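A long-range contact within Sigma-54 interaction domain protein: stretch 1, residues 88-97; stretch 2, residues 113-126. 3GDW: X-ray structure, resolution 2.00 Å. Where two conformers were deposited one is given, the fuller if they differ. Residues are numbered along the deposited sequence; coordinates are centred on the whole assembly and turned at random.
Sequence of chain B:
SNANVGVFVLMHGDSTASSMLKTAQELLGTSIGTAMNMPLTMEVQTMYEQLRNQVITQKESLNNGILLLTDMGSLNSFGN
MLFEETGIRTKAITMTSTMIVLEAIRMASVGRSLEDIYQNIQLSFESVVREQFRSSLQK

Stretch 1, residues 88-97: IRTKAITMTS
Stretch 2 113-126: SLEDIYQNIQLSFE

Ile93 is at the apolar centre of the contact. It is buried, with chi1 m and chi2 t, and its CA-to-CB bond points toward the helix. Its CG1 lies 3.6 Å from Tyr118 CE1, its CD1 3.7 Å from Ile121 CG2, and its CG2 3.7 Å from Phe125 CE2. A branched side chain suits this place because it can touch three helical residues at once.

Ile93 ends strand 90-93, which is extended, with phi -118 to -133° and psi 124 to 143°. Helix 114-126 runs nearly parallel to it, at 15°, with the axes 9.8 Å apart at closest approach. In register, Lys91 CA is 7.5 Å from Leu114 CA, and Met95 CA is 9.2 Å from Phe125 CA. Strand alternation turns Lys91 and Ile93 toward the helix and Thr90 and Ala92 away. On the helix, Leu114, Tyr118, Ile121 and Phe125 point toward the strand, spaced three or four residues apart.

Beyond the strand, Phe125 (chi1 -86°, chi2 -80°) packs against a loop. Its CZ is 3.4 Å from both Thr94 O and Met95 O, the latter at the ring edge. Met95, a selenomethionine at phi/psi 63/30°, brings CB to 3.9 Å from Phe125 CE1. The end of its side chain leads away.

Toward the other end, Lys91 lies over one face of Tyr118 (chi1 t, chi2 86°). Lys91 CD is 3.5 Å from Tyr118 CD1, and NZ makes a cation-pi contact. The aliphatic part of the lysine also covers Leu114 (chi1 t, chi2 p), with Lys91 CG 3.7 Å from Leu114 CG.

The polar edge is exposed. Arg89 (m, t, m, chi4 116°) donates from NH2 to Glu115 OE1 in a very short 2.3 Å salt bridge. Leu114 CD2 lies over one guanidinium face. In all, 598 Å² is buried.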

ATOM      1  N   ILE B  88      21.739 -12.320  -9.285  1.00 35.36           N
ATOM      2  CA  ILE B  88      20.709 -12.970  -8.476  1.00 35.30           C
ATOM      3  C   ILE B  88      19.355 -12.715  -9.131  1.00 34.76           C
ATOM      4  O   ILE B  88      19.019 -11.567  -9.437  1.00 34.81           O
ATOM      5  CB  ILE B  88      20.698 -12.437  -7.018  1.00 35.24           C
ATOM      6  CG1 ILE B  88      22.030 -12.723  -6.310  1.00 36.42           C
ATOM      7  CG2 ILE B  88      19.512 -12.999  -6.233  1.00 36.05           C
ATOM      8  CD1 ILE B  88      22.256 -14.203  -5.977  1.00 38.41           C
ATOM      9  N   ARG B  89      18.596 -13.780  -9.365  1.00 34.04           N
ATOM     10  CA  ARG B  89      17.244 -13.673  -9.943  1.00 33.77           C
ATOM     11  C   ARG B  89      16.370 -12.791  -9.058  1.00 32.87           C
ATOM     12  O   ARG B  89      16.278 -13.011  -7.852  1.00 32.50           O
ATOM     13  CB  ARG B  89      16.594 -15.050 -10.099  1.00 33.68           C
ATOM     14  CG  ARG B  89      17.442 -16.074 -10.832  1.00 36.06           C
ATOM     15  CD  ARG B  89      16.688 -17.398 -11.059  1.00 39.58           C
ATOM     16  NE  ARG B  89      16.011 -17.903  -9.855  1.00 42.31           N
ATOM     17  CZ  ARG B  89      14.688 -18.034  -9.727  1.00 43.52           C
ATOM     18  NH1 ARG B  89      14.167 -18.500  -8.598  1.00 44.54           N
ATOM     19  NH2 ARG B  89      13.880 -17.706 -10.728  1.00 43.67           N
ATOM     20  N   THR B  90      15.752 -11.784  -9.664  1.00 32.31           N
ATOM     21  CA  THR B  90      14.928 -10.813  -8.930  1.00 31.83           C
ATOM     22  C   THR B  90      13.608 -10.611  -9.676  1.00 31.87           C
ATOM     23  O   THR B  90      13.590 -10.605 -10.910  1.00 32.30           O
ATOM     24  CB  THR B  90      15.707  -9.479  -8.747  1.00 31.70           C
ATOM     25  OG1 THR B  90      17.001  -9.770  -8.218  1.00 31.56           O
ATOM     26  CG2 THR B  90      15.004  -8.516  -7.806  1.00 31.02           C
ATOM     27  N   LYS B  91      12.499 -10.555  -8.940  1.00 30.89           N
ATOM     28  CA  LYS B  91      11.222 -10.092  -9.478  1.00 30.55           C
ATOM     29  C   LYS B  91      10.897  -8.855  -8.642  1.00 30.31           C
ATOM     30  O   LYS B  91      11.217  -8.824  -7.460  1.00 29.50           O
ATOM     31  CB  LYS B  91      10.108 -11.155  -9.332  1.00 30.24           C
ATOM     32  CG  LYS B  91      10.266 -12.421 -10.249  1.00 31.96           C
ATOM     33  CD  LYS B  91       9.389 -12.337 -11.468  1.00 34.93           C
ATOM     34  CE  LYS B  91       9.779 -13.361 -12.535  1.00 37.94           C
ATOM     35  NZ  LYS B  91       8.867 -13.208 -13.708  1.00 38.65           N
ATOM     36  N   ALA B  92      10.317  -7.837  -9.274  1.00 30.33           N
ATOM     37  CA  ALA B  92       9.901  -6.607  -8.596  1.00 29.50           C
ATOM     38  C   ALA B  92       8.395  -6.357  -8.799  1.00 29.30           C
ATOM     39  O   ALA B  92       7.869  -6.522  -9.895  1.00 28.87           O
ATOM     40  CB  ALA B  92      10.709  -5.423  -9.104  1.00 30.30           C
ATOM     41  N   ILE B  93       7.707  -5.991  -7.726  1.00 28.05           N
ATOM     42  CA  ILE B  93       6.269  -5.756  -7.791  1.00 27.33           C
ATOM     43  C   ILE B  93       5.967  -4.381  -7.201  1.00 26.30           C
ATOM     44  O   ILE B  93       6.331  -4.115  -6.053  1.00 26.57           O
ATOM     45  CB  ILE B  93       5.508  -6.874  -7.016  1.00 28.03           C
ATOM     46  CG1 ILE B  93       5.631  -8.195  -7.788  1.00 27.30           C
ATOM     47  CG2 ILE B  93       4.035  -6.493  -6.767  1.00 28.85           C
ATOM     48  CD1 ILE B  93       5.128  -9.416  -7.048  1.00 29.20           C
ATOM     49  N   THR B  94       5.310  -3.528  -7.998  0.50 25.84           N
ATOM     50  CA  THR B  94       4.855  -2.194  -7.577  0.50 24.64           C
ATOM     51  C   THR B  94       3.483  -2.231  -6.895  0.50 23.81           C
ATOM     52  O   THR B  94       2.819  -3.268  -6.881  0.50 23.08           O
ATOM     53  CB  THR B  94       4.727  -1.209  -8.782  0.50 25.16           C
ATOM     54  OG1 THR B  94       3.747  -1.690  -9.709  0.50 25.62           O
ATOM     55  CG2 THR B  94       6.031  -1.046  -9.498  0.50 25.10           C
HETATM   56  N   MSE B  95       3.071  -1.078  -6.353  1.00 22.58           N
HETATM   57  CA  MSE B  95       1.723  -0.883  -5.795  1.00 21.48           C
HETATM   58  C   MSE B  95       1.505  -1.815  -4.600  1.00 20.57           C
HETATM   59  O   MSE B  95       0.400  -2.257  -4.340  1.00 19.59           O
HETATM   60  CB  MSE B  95       0.630  -1.061  -6.880  1.00 21.66           C
HETATM   61  CG  MSE B  95       0.787  -0.171  -8.105  1.00 22.58           C
HETATM   62 SE   MSE B  95       0.565   1.747  -7.715  0.50 25.11          SE
HETATM   63  CE  MSE B  95       2.149   2.406  -8.677  1.00 31.99           C
ATOM     64  N   THR B  96       2.592  -2.131  -3.901  1.00 20.28           N
ATOM     65  CA  THR B  96       2.539  -3.082  -2.794  1.00 20.92           C
ATOM     66  C   THR B  96       1.723  -2.500  -1.637  1.00 19.97           C
ATOM     67  O   THR B  96       1.845  -1.333  -1.320  1.00 20.07           O
ATOM     68  CB  THR B  96       3.941  -3.443  -2.297  1.00 20.77           C
ATOM     69  OG1 THR B  96       4.700  -4.005  -3.373  1.00 23.18           O
ATOM     70  CG2 THR B  96       3.853  -4.483  -1.203  1.00 23.60           C
ATOM     71  N   SER B  97       0.840  -3.320  -1.059  1.00 18.55           N
ATOM     72  CA  SER B  97       0.067  -2.947   0.114  1.00 16.80           C
ATOM     73  C   SER B  97       0.325  -4.004   1.211  1.00 15.70           C
ATOM     74  O   SER B  97       1.007  -4.978   0.974  1.00 14.24           O
ATOM     75  CB  SER B  97      -1.425  -2.889  -0.246  1.00 16.47           C
ATOM     76  OG  SER B  97      -2.153  -2.236   0.782  1.00 17.28           O
ATOM     77  N   SER B 113       8.722 -20.993  -4.130  1.00 20.23           N
ATOM     78  CA  SER B 113       9.657 -20.411  -5.106  1.00 19.69           C
ATOM     79  C   SER B 113       9.266 -18.968  -5.452  1.00 20.16           C
ATOM     80  O   SER B 113       8.114 -18.565  -5.252  1.00 20.62           O
ATOM     81  CB  SER B 113       9.678 -21.247  -6.388  1.00 20.34           C
ATOM     82  OG  SER B 113       8.446 -21.124  -7.093  1.00 17.93           O
ATOM     83  N   LEU B 114      10.228 -18.206  -5.975  1.00 19.70           N
ATOM     84  CA  LEU B 114       9.997 -16.839  -6.447  1.00 20.06           C
ATOM     85  C   LEU B 114       8.828 -16.774  -7.435  1.00 20.21           C
ATOM     86  O   LEU B 114       7.994 -15.864  -7.371  1.00 20.13           O
ATOM     87  CB  LEU B 114      11.277 -16.295  -7.113  1.00 20.31           C
ATOM     88  CG  LEU B 114      11.326 -14.825  -7.575  1.00 20.13           C
ATOM     89  CD1 LEU B 114      10.924 -13.789  -6.487  1.00 21.09           C
ATOM     90  CD2 LEU B 114      12.703 -14.500  -8.140  1.00 21.98           C
ATOM     91  N   GLU B 115       8.788 -17.745  -8.347  1.00 19.82           N
ATOM     92  CA  GLU B 115       7.755 -17.841  -9.373  1.00 20.65           C
ATOM     93  C   GLU B 115       6.362 -18.110  -8.803  1.00 19.73           C
ATOM     94  O   GLU B 115       5.397 -17.510  -9.250  1.00 19.89           O
ATOM     95  CB  GLU B 115       8.133 -18.911 -10.425  1.00 21.54           C
ATOM     96  CG  GLU B 115       9.284 -18.487 -11.349  1.00 26.00           C
ATOM     97  CD  GLU B 115      10.686 -18.586 -10.715  1.00 30.90           C
ATOM     98  OE1 GLU B 115      11.565 -17.791 -11.117  1.00 34.63           O
ATOM     99  OE2 GLU B 115      10.927 -19.436  -9.824  1.00 30.73           O
ATOM    100  N   ASP B 116       6.288 -19.003  -7.816  0.50 19.27           N
ATOM    101  CA  ASP B 116       5.036 -19.365  -7.143  0.50 18.71           C
ATOM    102  C   ASP B 116       4.485 -18.179  -6.347  0.50 18.65           C
ATOM    103  O   ASP B 116       3.277 -17.918  -6.353  0.50 18.47           O
ATOM    104  CB  ASP B 116       5.282 -20.591  -6.245  0.50 18.62           C
ATOM    105  CG  ASP B 116       4.006 -21.174  -5.658  0.50 17.98           C
ATOM    106  OD1 ASP B 116       2.915 -20.621  -5.891  0.50 18.09           O
ATOM    107  OD2 ASP B 116       4.098 -22.196  -4.945  0.50 17.55           O
ATOM    108  N   ILE B 117       5.383 -17.448  -5.683  1.00 18.80           N
ATOM    109  CA  ILE B 117       5.037 -16.262  -4.935  1.00 18.00           C
ATOM    110  C   ILE B 117       4.550 -15.162  -5.875  1.00 18.38           C
ATOM    111  O   ILE B 117       3.519 -14.532  -5.624  1.00 17.98           O
ATOM    112  CB  ILE B 117       6.219 -15.722  -4.073  1.00 17.59           C
ATOM    113  CG1 ILE B 117       6.615 -16.738  -2.984  1.00 16.48           C
ATOM    114  CG2 ILE B 117       5.800 -14.370  -3.445  1.00 15.23           C
ATOM    115  CD1 ILE B 117       7.995 -16.442  -2.298  1.00 13.83           C
ATOM    116  N   TYR B 118       5.290 -14.953  -6.964  1.00 19.34           N
ATOM    117  CA  TYR B 118       4.957 -13.922  -7.953  1.00 20.09           C
ATOM    118  C   TYR B 118       3.574 -14.166  -8.573  1.00 20.02           C
ATOM    119  O   TYR B 118       2.800 -13.217  -8.766  1.00 19.95           O
ATOM    120  CB  TYR B 118       6.035 -13.876  -9.050  1.00 20.69           C
ATOM    121  CG  TYR B 118       5.904 -12.690 -10.016  1.00 22.27           C
ATOM    122  CD1 TYR B 118       6.469 -11.463  -9.709  1.00 23.82           C
ATOM    123  CD2 TYR B 118       5.245 -12.823 -11.248  1.00 22.90           C
ATOM    124  CE1 TYR B 118       6.370 -10.374 -10.573  1.00 25.00           C
ATOM    125  CE2 TYR B 118       5.135 -11.734 -12.125  1.00 23.85           C
ATOM    126  CZ  TYR B 118       5.709 -10.524 -11.783  1.00 24.16           C
ATOM    127  OH  TYR B 118       5.637  -9.438 -12.616  1.00 24.57           O
ATOM    128  N   GLN B 119       3.285 -15.427  -8.884  1.00 19.81           N
ATOM    129  CA  GLN B 119       1.988 -15.814  -9.460  1.00 20.09           C
ATOM    130  C   GLN B 119       0.871 -15.576  -8.478  1.00 19.71           C
ATOM    131  O   GLN B 119      -0.143 -15.009  -8.851  1.00 20.59           O
ATOM    132  CB  GLN B 119       1.940 -17.289  -9.918  1.00 20.02           C
ATOM    133  CG  GLN B 119       0.515 -17.685 -10.443  1.00 22.43           C
ATOM    134  CD  GLN B 119       0.332 -19.180 -10.697  1.00 26.70           C
ATOM    135  OE1 GLN B 119       0.696 -19.684 -11.757  1.00 29.26           O
ATOM    136  NE2 GLN B 119      -0.265 -19.885  -9.738  1.00 27.30           N
ATOM    137  N   ASN B 120       1.044 -16.006  -7.227  1.00 19.98           N
ATOM    138  CA  ASN B 120      -0.008 -15.794  -6.211  1.00 19.86           C
ATOM    139  C   ASN B 120      -0.273 -14.317  -5.912  1.00 19.41           C
ATOM    140  O   ASN B 120      -1.416 -13.907  -5.652  1.00 18.71           O
ATOM    141  CB  ASN B 120       0.255 -16.598  -4.929  1.00 20.28           C
ATOM    142  CG  ASN B 120      -0.118 -18.080  -5.081  1.00 23.66           C
ATOM    143  OD1 ASN B 120      -1.232 -18.484  -4.748  1.00 27.96           O
ATOM    144  ND2 ASN B 120       0.804 -18.887  -5.602  1.00 25.58           N
ATOM    145  N   ILE B 121       0.782 -13.511  -5.970  1.00 18.72           N
ATOM    146  CA  ILE B 121       0.611 -12.094  -5.791  1.00 17.91           C
ATOM    147  C   ILE B 121      -0.126 -11.478  -6.984  1.00 17.90           C
ATOM    148  O   ILE B 121      -0.985 -10.605  -6.809  1.00 17.08           O
ATOM    149  CB  ILE B 121       1.948 -11.369  -5.526  1.00 17.96           C
ATOM    150  CG1 ILE B 121       2.455 -11.680  -4.097  1.00 18.23           C
ATOM    151  CG2 ILE B 121       1.746  -9.861  -5.677  1.00 17.68           C
ATOM    152  CD1 ILE B 121       3.873 -11.148  -3.783  1.00 16.02           C
ATOM    153  N   GLN B 122       0.218 -11.914  -8.194  1.00 18.20           N
ATOM    154  CA  GLN B 122      -0.513 -11.448  -9.357  1.00 18.84           C
ATOM    155  C   GLN B 122      -1.995 -11.780  -9.229  1.00 18.52           C
ATOM    156  O   GLN B 122      -2.824 -10.960  -9.533  1.00 19.60           O
ATOM    157  CB  GLN B 122       0.061 -12.023 -10.652  1.00 18.47           C
ATOM    158  CG  GLN B 122      -0.721 -11.547 -11.855  1.00 19.97           C
ATOM    159  CD  GLN B 122      -0.162 -12.076 -13.175  1.00 21.55           C
ATOM    160  OE1 GLN B 122       0.882 -12.718 -13.211  1.00 21.24           O
ATOM    161  NE2 GLN B 122      -0.838 -11.772 -14.248  1.00 23.22           N
ATOM    162  N   LEU B 123      -2.336 -12.979  -8.766  1.00 19.42           N
ATOM    163  CA  LEU B 123      -3.746 -13.328  -8.562  1.00 19.30           C
ATOM    164  C   LEU B 123      -4.446 -12.435  -7.529  1.00 19.88           C
ATOM    165  O   LEU B 123      -5.640 -12.120  -7.681  1.00 20.29           O
ATOM    166  CB  LEU B 123      -3.889 -14.805  -8.187  1.00 18.89           C
ATOM    167  CG  LEU B 123      -3.682 -15.807  -9.327  1.00 20.14           C
ATOM    168  CD1 LEU B 123      -3.346 -17.211  -8.797  1.00 19.21           C
ATOM    169  CD2 LEU B 123      -4.912 -15.850 -10.278  1.00 19.98           C
ATOM    170  N   SER B 124      -3.719 -12.029  -6.480  1.00 19.16           N
ATOM    171  CA  SER B 124      -4.268 -11.125  -5.497  1.00 19.39           C
ATOM    172  C   SER B 124      -4.573  -9.777  -6.121  1.00 19.59           C
ATOM    173  O   SER B 124      -5.632  -9.228  -5.893  1.00 19.83           O
ATOM    174  CB  SER B 124      -3.305 -10.948  -4.308  1.00 20.12           C
ATOM    175  OG  SER B 124      -3.200 -12.154  -3.553  1.00 17.84           O
ATOM    176  N   PHE B 125      -3.640  -9.241  -6.902  1.00 19.70           N
ATOM    177  CA  PHE B 125      -3.887  -7.992  -7.592  1.00 20.30           C
ATOM    178  C   PHE B 125      -5.115  -8.142  -8.500  1.00 20.98           C
ATOM    179  O   PHE B 125      -6.012  -7.299  -8.446  1.00 20.03           O
ATOM    180  CB  PHE B 125      -2.655  -7.519  -8.371  1.00 19.88           C
ATOM    181  CG  PHE B 125      -1.682  -6.710  -7.538  1.00 21.34           C
ATOM    182  CD1 PHE B 125      -1.908  -5.358  -7.279  1.00 22.76           C
ATOM    183  CD2 PHE B 125      -0.563  -7.297  -7.006  1.00 22.20           C
ATOM    184  CE1 PHE B 125      -1.008  -4.607  -6.507  1.00 21.88           C
ATOM    185  CE2 PHE B 125       0.343  -6.558  -6.244  1.00 19.43           C
ATOM    186  CZ  PHE B 125       0.117  -5.211  -5.997  1.00 22.09           C
ATOM    187  N   GLU B 126      -5.171  -9.232  -9.282  1.00 21.44           N
ATOM    188  CA  GLU B 126      -6.307  -9.456 -10.206  1.00 23.21           C
ATOM    189  C   GLU B 126      -7.638  -9.520  -9.492  1.00 22.43           C
ATOM    190  O   GLU B 126      -8.608  -8.953  -9.989  1.00 22.45           O
ATOM    191  CB  GLU B 126      -6.159 -10.728 -11.064  1.00 23.25           C
ATOM    192  CG  GLU B 126      -4.818 -10.885 -11.713  1.00 29.66           C
ATOM    193  CD  GLU B 126      -4.782 -10.422 -13.155  1.00 35.24           C
ATOM    194  OE1 GLU B 126      -5.746  -9.741 -13.599  1.00 35.85           O
ATOM    195  OE2 GLU B 126      -3.785 -10.769 -13.835  1.00 35.40           O
TER